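Local structure of lactaldehyde dehydrogenase (Methanocaldococcus jannaschii, 3PQA) at residues B[62-65]-B[66-70]; B[72-75]-B[76-80]; B[330-333]-B[334-338]. The protein catalyses the NAD-dependent oxidation of lactaldehyde to lactate for coenzyme F420 biosynthesis, working as a homotetramer of the aldehyde dehydrogenase family. All coordinates share one frame; numbering follows the deposited sequence.

Contact 1. Residues B[62-65]-B[66-70]; sequences LMNI and AKQIK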
loop_
_atom_site.group_PDB
_atom_site.type_symbol
_atom_site.label_atom_id
_atom_site.label_comp_id
_atom_site.label_asym_id
_atom_site.label_seq_id
_atom_site.Cartn_x
_atom_site.Cartn_y
_atom_site.Cartn_z
ATOM N N LEU B 62 -10.182 23.187 -0.594
ATOM C CA LEU B 62 -10.806 22.184 -1.471
ATOM C C LEU B 62 -12.299 21.963 -1.119
ATOM O O LEU B 62 -13.158 21.925 -2.006
ATOM C CB LEU B 62 -10.005 20.871 -1.446
ATOM C CG LEU B 62 -8.618 21.028 -2.101
ATOM C CD1 LEU B 62 -7.675 19.878 -1.739
ATOM C CD2 LEU B 62 -8.707 21.198 -3.631
ATOM N N MET B 63 -12.597 21.836 0.177
ATOM C CA MET B 63 -13.974 21.654 0.622
ATOM C C MET B 63 -14.849 22.857 0.290
ATOM O O MET B 63 -16.014 22.691 -0.094
ATOM C CB MET B 63 -14.042 21.321 2.115
ATOM C CG MET B 63 -13.536 19.910 2.446
ATOM S SD MET B 63 -14.397 18.571 1.579
ATOM C CE MET B 63 -16.020 18.650 2.292
ATOM N N ASN B 64 -14.283 24.053 0.404
ATOM C CA ASN B 64 -15.051 25.256 0.108
ATOM C C ASN B 64 -15.318 25.415 -1.379
ATOM O O ASN B 64 -16.375 25.874 -1.760
ATOM C CB ASN B 64 -14.415 26.514 0.697
ATOM C CG ASN B 64 -15.320 27.740 0.558
ATOM O OD1 ASN B 64 -15.079 28.589 -0.270
ATOM N ND2 ASN B 64 -16.365 27.808 1.370
ATOM N N ILE B 65 -14.374 25.002 -2.212
ATOM C CA ILE B 65 -14.608 24.985 -3.658
ATOM C C ILE B 65 -15.776 24.046 -3.955
ATOM O O ILE B 65 -16.714 24.417 -4.688
ATOM C CB ILE B 65 -13.331 24.596 -4.441
ATOM C CG1 ILE B 65 -12.313 25.750 -4.387
ATOM C CG2 ILE B 65 -13.667 24.250 -5.889
ATOM C CD1 ILE B 65 -10.914 25.380 -4.809
ATOM N N ALA B 66 -15.742 22.849 -3.368
ATOM C CA ALA B 66 -16.845 21.906 -3.536
ATOM C C ALA B 66 -18.171 22.507 -3.075
ATOM O O ALA B 66 -19.197 22.345 -3.738
ATOM C CB ALA B 66 -16.568 20.609 -2.794
ATOM N N LYS B 67 -18.151 23.189 -1.928
ATOM C CA LYS B 67 -19.368 23.787 -1.397
ATOM C C LYS B 67 -19.935 24.821 -2.368
ATOM O O LYS B 67 -21.133 24.819 -2.650
ATOM C CB LYS B 67 -19.120 24.405 -0.021
ATOM C CG LYS B 67 -20.370 24.975 0.635
ATOM C CD LYS B 67 -20.087 25.387 2.061
ATOM C CE LYS B 67 -21.264 26.152 2.655
ATOM N NZ LYS B 67 -21.232 27.609 2.294
ATOM N N GLN B 68 -19.078 25.693 -2.888
ATOM C CA GLN B 68 -19.533 26.717 -3.846
ATOM C C GLN B 68 -20.110 26.146 -5.147
ATOM O O GLN B 68 -21.114 26.660 -5.665
ATOM C CB GLN B 68 -18.413 27.675 -4.197
ATOM C CG GLN B 68 -17.952 28.581 -3.060
ATOM C CD GLN B 68 -16.870 29.498 -3.548
ATOM O OE1 GLN B 68 -17.114 30.356 -4.396
ATOM N NE2 GLN B 68 -15.651 29.287 -3.068
ATOM N N ILE B 69 -19.464 25.099 -5.677
ATOM C CA ILE B 69 -19.937 24.432 -6.897
ATOM C C ILE B 69 -21.327 23.861 -6.637
ATOM O O ILE B 69 -22.232 24.023 -7.453
ATOM C CB ILE B 69 -18.980 23.302 -7.364
ATOM C CG1 ILE B 69 -17.631 23.884 -7.806
ATOM C CG2 ILE B 69 -19.603 22.482 -8.520
ATOM C CD1 ILE B 69 -16.536 22.831 -8.107
ATOM N N LYS B 70 -21.491 23.211 -5.487
ATOM C CA LYS B 70 -22.793 22.672 -5.096
ATOM C C LYS B 70 -23.869 23.761 -5.001
ATOM O O LYS B 70 -24.996 23.557 -5.470
ATOM C CB LYS B 70 -22.672 21.883 -3.789
ATOM C CG LYS B 70 -23.944 21.196 -3.315
ATOM C CD LYS B 70 -23.680 20.445 -2.007
ATOM C CE LYS B 70 -24.954 19.949 -1.339
ATOM N NZ LYS B 70 -25.513 18.777 -2.057
#
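N64 and Q68 meet one turn apart on helix 55-71, an amphipathic alpha-helix whose i to i+4 pairs carry this local contact. Their amide planes stand 45° apart, and Q68 NE2 donates to N64 OD1 at 2.9 Å. The bond is bent, with an N-H...O angle of 134°, and the donor sits above the carbonyl plane of N64, away from a lone-pair direction. N64 reaches forward because its CG lies anti to the backbone N (chi1 -172°), whereas the extended chain of Q68 runs back past the backbone carbonyl of N64, Q68 CG coming to 3.4 Å from N64 O. Glutamine suits this place because its amide can serve several partners: Q68 NE2 also donates to I179 O and Q68 OE1 accepts from N182 ND2, both on helix 171-186. Both amide atoms of Q68 are thus satisfied at the helix interface.

On the inward side I65 and I69 cross at a slant, touching methyl to methyl, the branch methyl of I65 against the terminal methyl of I69. Branched aliphatic residues fit here, since I65 also packs on F102 of helix 88-111 and I155 of helix 145-156. The regular backbone bonds tie the same pairs, Q68 N to N64 O at 2.9 Å and I69 N to I65 O at 3.0 Å. The apolar pair itself closes at 3.9 Å, between I65 CG2 and I69 CD1.

Contact 2. Residues B[72-75]-B[76-80]; sequences KKEE and LAKIL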
loop_
_atom_site.group_PDB
_atom_site.type_symbol
_atom_site.label_atom_id
_atom_site.label_comp_id
_atom_site.label_asym_id
_atom_site.label_seq_id
_atom_site.Cartn_x
_atom_site.Cartn_y
_atom_site.Cartn_z
ATOM N N LYS B 72 -23.968 26.513 -6.609
ATOM C CA LYS B 72 -24.153 27.078 -7.945
ATOM C C LYS B 72 -24.447 26.002 -8.997
ATOM O O LYS B 72 -24.316 26.260 -10.195
ATOM C CB LYS B 72 -22.917 27.881 -8.359
ATOM C CG LYS B 72 -22.671 29.142 -7.526
ATOM C CD LYS B 72 -21.382 29.853 -7.962
ATOM C CE LYS B 72 -21.660 30.940 -8.987
ATOM N NZ LYS B 72 -22.073 32.209 -8.315
ATOM N N LYS B 73 -24.874 24.819 -8.552
ATOM C CA LYS B 73 -25.009 23.664 -9.442
ATOM C C LYS B 73 -25.820 23.945 -10.715
ATOM O O LYS B 73 -25.344 23.695 -11.823
ATOM C CB LYS B 73 -25.591 22.457 -8.708
ATOM C CG LYS B 73 -25.470 21.200 -9.533
ATOM C CD LYS B 73 -25.976 19.954 -8.845
ATOM C CE LYS B 73 -25.882 18.781 -9.816
ATOM N NZ LYS B 73 -26.790 17.664 -9.415
ATOM N N GLU B 74 -27.034 24.466 -10.551
ATOM C CA GLU B 74 -27.922 24.684 -11.708
ATOM C C GLU B 74 -27.352 25.717 -12.686
ATOM O O GLU B 74 -27.347 25.491 -13.907
ATOM C CB GLU B 74 -29.346 25.038 -11.263
ATOM C CG GLU B 74 -30.396 25.024 -12.392
ATOM C CD GLU B 74 -30.466 23.717 -13.187
ATOM O OE1 GLU B 74 -30.039 22.646 -12.696
ATOM O OE2 GLU B 74 -30.985 23.765 -14.326
ATOM N N GLU B 75 -26.860 26.827 -12.142
ATOM C CA GLU B 75 -26.208 27.862 -12.932
ATOM C C GLU B 75 -25.047 27.301 -13.741
ATOM O O GLU B 75 -24.911 27.604 -14.932
ATOM C CB GLU B 75 -25.716 29.005 -12.039
ATOM C CG GLU B 75 -25.197 30.215 -12.813
ATOM C CD GLU B 75 -24.570 31.285 -11.930
ATOM O OE1 GLU B 75 -23.828 32.128 -12.475
ATOM O OE2 GLU B 75 -24.814 31.293 -10.697
ATOM N N LEU B 76 -24.201 26.492 -13.098
ATOM C CA LEU B 76 -23.043 25.936 -13.793
ATOM C C LEU B 76 -23.480 24.949 -14.873
ATOM O O LEU B 76 -22.894 24.913 -15.960
ATOM C CB LEU B 76 -22.070 25.283 -12.801
ATOM C CG LEU B 76 -21.387 26.234 -11.807
ATOM C CD1 LEU B 76 -20.629 25.400 -10.775
ATOM C CD2 LEU B 76 -20.455 27.230 -12.486
ATOM N N ALA B 77 -24.514 24.161 -14.574
ATOM C CA ALA B 77 -25.069 23.222 -15.555
ATOM C C ALA B 77 -25.593 23.952 -16.793
ATOM O O ALA B 77 -25.392 23.481 -17.911
ATOM C CB ALA B 77 -26.165 22.368 -14.936
ATOM N N LYS B 78 -26.251 25.096 -16.586
ATOM C CA LYS B 78 -26.784 25.904 -17.702
ATOM C C LYS B 78 -25.667 26.449 -18.579
ATOM O O LYS B 78 -25.782 26.467 -19.808
ATOM C CB LYS B 78 -27.652 27.072 -17.200
ATOM C CG LYS B 78 -28.884 26.685 -16.401
ATOM C CD LYS B 78 -29.992 26.131 -17.269
ATOM C CE LYS B 78 -31.346 26.301 -16.596
ATOM N NZ LYS B 78 -32.364 25.545 -17.376
ATOM N N ILE B 79 -24.581 26.887 -17.944
ATOM C CA ILE B 79 -23.419 27.356 -18.682
ATOM C C ILE B 79 -22.854 26.243 -19.575
ATOM O O ILE B 79 -22.509 26.496 -20.725
ATOM C CB ILE B 79 -22.329 27.943 -17.753
ATOM C CG1 ILE B 79 -22.799 29.288 -17.175
ATOM C CG2 ILE B 79 -21.020 28.154 -18.532
ATOM C CD1 ILE B 79 -22.077 29.714 -15.887
ATOM N N LEU B 80 -22.770 25.019 -19.053
ATOM C CA LEU B 80 -22.337 23.885 -19.874
ATOM C C LEU B 80 -23.256 23.681 -21.084
ATOM O O LEU B 80 -22.786 23.434 -22.190
ATOM C CB LEU B 80 -22.228 22.598 -19.044
ATOM C CG LEU B 80 -21.086 22.594 -18.015
ATOM C CD1 LEU B 80 -21.197 21.366 -17.103
ATOM C CD2 LEU B 80 -19.748 22.603 -18.711
#
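The first turns of helix 73-84 hold this contact, with K72 as the N-cap residue joining it to the helix before. K72 O accepts from L76 N at 2.9 Å, opening the i to i+4 bonding, and A77 N donates to K73 O in the same way. The CG of L76 rests over that first carbonyl, 3.3 Å from K72 O, and also meets the aliphatic base of the lysine, with K72 CB 4.1 Å from L76 CG. Leucine suits this buried position, where it packs on apolar I69 of helix 55-71 and also touches E175 of helix 171-186, while alanine at A77 is small enough to lie against I88 of helix 88-111.

On the outer side E74 and K78 slant across each other. A bend at chi2 (54°) carries the carboxylate of E74 along the helix, and the lysine crosses it, its CE methylene meeting the carboxylate, K78 CE 3.4 Å from E74 OE2. The charge pairing itself is long, 3.8 Å between E74 OE2 and K78 NZ, so it is probably a weak attraction. E74 has a firmer partner in R92, through OE1, and K73 likewise bridges to E96, both on helix 88-111. K72 NZ and E75 OE2 make another long salt bridge at 3.7 Å. Charged side chains weakly paired along the helix and bridged to a neighbouring one, with leucine and alanine buried, are typical of an amphipathic alpha-helix.

Contact 3. Residues B[330-333]-B[334-338]; sequences VEKA and IDEGG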
loop_
_atom_site.group_PDB
_atom_site.type_symbol
_atom_site.label_atom_id
_atom_site.label_comp_id
_atom_site.label_asym_id
_atom_site.label_seq_id
_atom_site.Cartn_x
_atom_site.Cartn_y
_atom_site.Cartn_z
ATOM N N VAL B 330 -17.568 11.054 -43.188
ATOM C CA VAL B 330 -18.662 10.118 -43.462
ATOM C C VAL B 330 -18.780 9.860 -44.976
ATOM O O VAL B 330 -18.851 8.712 -45.408
ATOM C CB VAL B 330 -19.998 10.576 -42.823
ATOM C CG1 VAL B 330 -21.151 9.657 -43.227
ATOM C CG2 VAL B 330 -19.863 10.603 -41.306
ATOM N N GLU B 331 -18.744 10.930 -45.766
ATOM C CA GLU B 331 -18.740 10.815 -47.230
ATOM C C GLU B 331 -17.634 9.897 -47.748
ATOM O O GLU B 331 -17.884 9.033 -48.589
ATOM C CB GLU B 331 -18.616 12.197 -47.869
ATOM C CG GLU B 331 -19.907 12.988 -47.845
ATOM C CD GLU B 331 -19.768 14.371 -48.466
ATOM O OE1 GLU B 331 -18.862 14.576 -49.315
ATOM O OE2 GLU B 331 -20.586 15.247 -48.114
ATOM N N LYS B 332 -16.418 10.087 -47.234
ATOM C CA LYS B 332 -15.283 9.218 -47.549
ATOM C C LYS B 332 -15.568 7.762 -47.158
ATOM O O LYS B 332 -15.350 6.850 -47.955
ATOM C CB LYS B 332 -14.009 9.741 -46.870
ATOM C CG LYS B 332 -12.712 8.999 -47.199
ATOM C CD LYS B 332 -12.149 9.409 -48.566
ATOM C CE LYS B 332 -10.762 8.812 -48.793
ATOM N NZ LYS B 332 -10.851 7.369 -49.153
ATOM N N ALA B 333 -16.069 7.559 -45.938
ATOM C CA ALA B 333 -16.403 6.223 -45.446
ATOM C C ALA B 333 -17.369 5.502 -46.389
ATOM O O ALA B 333 -17.228 4.300 -46.632
ATOM C CB ALA B 333 -16.992 6.307 -44.042
ATOM N N ILE B 334 -18.335 6.251 -46.917
ATOM C CA ILE B 334 -19.312 5.721 -47.872
ATOM C C ILE B 334 -18.646 5.438 -49.229
ATOM O O ILE B 334 -18.889 4.387 -49.825
ATOM C CB ILE B 334 -20.549 6.658 -48.010
ATOM C CG1 ILE B 334 -21.328 6.714 -46.687
ATOM C CG2 ILE B 334 -21.484 6.192 -49.138
ATOM C CD1 ILE B 334 -22.362 7.827 -46.611
ATOM N N ASP B 335 -17.801 6.368 -49.684
ATOM C CA ASP B 335 -16.997 6.207 -50.911
ATOM C C ASP B 335 -16.202 4.912 -50.897
ATOM O O ASP B 335 -16.057 4.257 -51.926
ATOM C CB ASP B 335 -15.990 7.351 -51.062
ATOM C CG ASP B 335 -16.564 8.573 -51.742
ATOM O OD1 ASP B 335 -17.783 8.613 -52.025
ATOM O OD2 ASP B 335 -15.777 9.515 -52.001
ATOM N N GLU B 336 -15.679 4.567 -49.719
ATOM C CA GLU B 336 -14.872 3.366 -49.513
ATOM C C GLU B 336 -15.717 2.096 -49.433
ATOM O O GLU B 336 -15.180 0.988 -49.327
ATOM C CB GLU B 336 -14.022 3.511 -48.249
ATOM C CG GLU B 336 -12.942 4.582 -48.348
ATOM C CD GLU B 336 -12.103 4.707 -47.094
ATOM O OE1 GLU B 336 -12.465 4.117 -46.057
ATOM O OE2 GLU B 336 -11.072 5.407 -47.144
ATOM N N GLY B 337 -17.037 2.262 -49.478
ATOM C CA GLY B 337 -17.950 1.130 -49.522
ATOM C C GLY B 337 -18.766 0.931 -48.261
ATOM O O GLY B 337 -19.497 -0.050 -48.150
ATOM N N GLY B 338 -18.633 1.855 -47.308
ATOM C CA GLY B 338 -19.450 1.827 -46.093
ATOM C C GLY B 338 -20.932 1.964 -46.394
ATOM O O GLY B 338 -21.334 2.763 -47.239
HETATM O O HOH W 1 -19.859 9.387 -50.570
#
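K332 and E336 join by a salt bridge across the last turn of helix 320-335, which ends in a Schellman motif. Followed outward from its base, E336 first sets CB 3.6 Å from K332 O, and CG then lies closer still, 3.3 Å from the same oxygen. The chain runs on extended, bringing CD beside the lysine and ending with E336 OE2 2.8 Å from K332 NZ. The ammonium approaches on the anti side of OE2, 19° out of the carboxylate plane; K332 gets there by bends at chi2 and chi4 that carry its long chain forward, toward the helix C-terminus. The other oxygen, OE1, accepts from I363 N, so both ends of the carboxylate are used. An alanine in place of E336 would probably leave K332 NZ without its anion and I363 N without its acceptor.

G337 suits the helix end because its positive phi (110°) would jam a side chain against the preceding carbonyl oxygen. Two bonds make the Schellman motif: G338 N to A333 O at 2.9 Å and G337 N to I334 O. N362 ND2 also donates to A333 O; a CB on G338 would clash with that oxygen. Upstream, the branched aliphatic ends V330 CG1 and I334 CD1 meet obliquely at 4.0 Å, giving buried V330 an apolar neighbour one turn on. On the open side a water donates both to E331 O, at 2.8 Å, and to D335 OD1, at 2.7 Å.

Along the chain the contacts come in series: 62-70, 72-80 and, far downstream, 330-338. Contacts 1 and 2 sit on consecutive helices, 55-71 and 73-84, centres 14 Å apart, and meet where I69 CG2 packs on L76 CD1 at 3.8 Å. Both helices share neighbours 88-111 and 171-186. Contact 3 ends helix 320-335, just before strand 339-342 of the mixed sheet with 350-357 and 373-379; its centre is about 48 Å from that of contact 1, on the opposite side of the chain's centre, and about 39 Å from that of contact 2. All three lie away from the residues that, as in relatives, probably bind NAD and carry out catalysis: two on paired helices, one at a helix end.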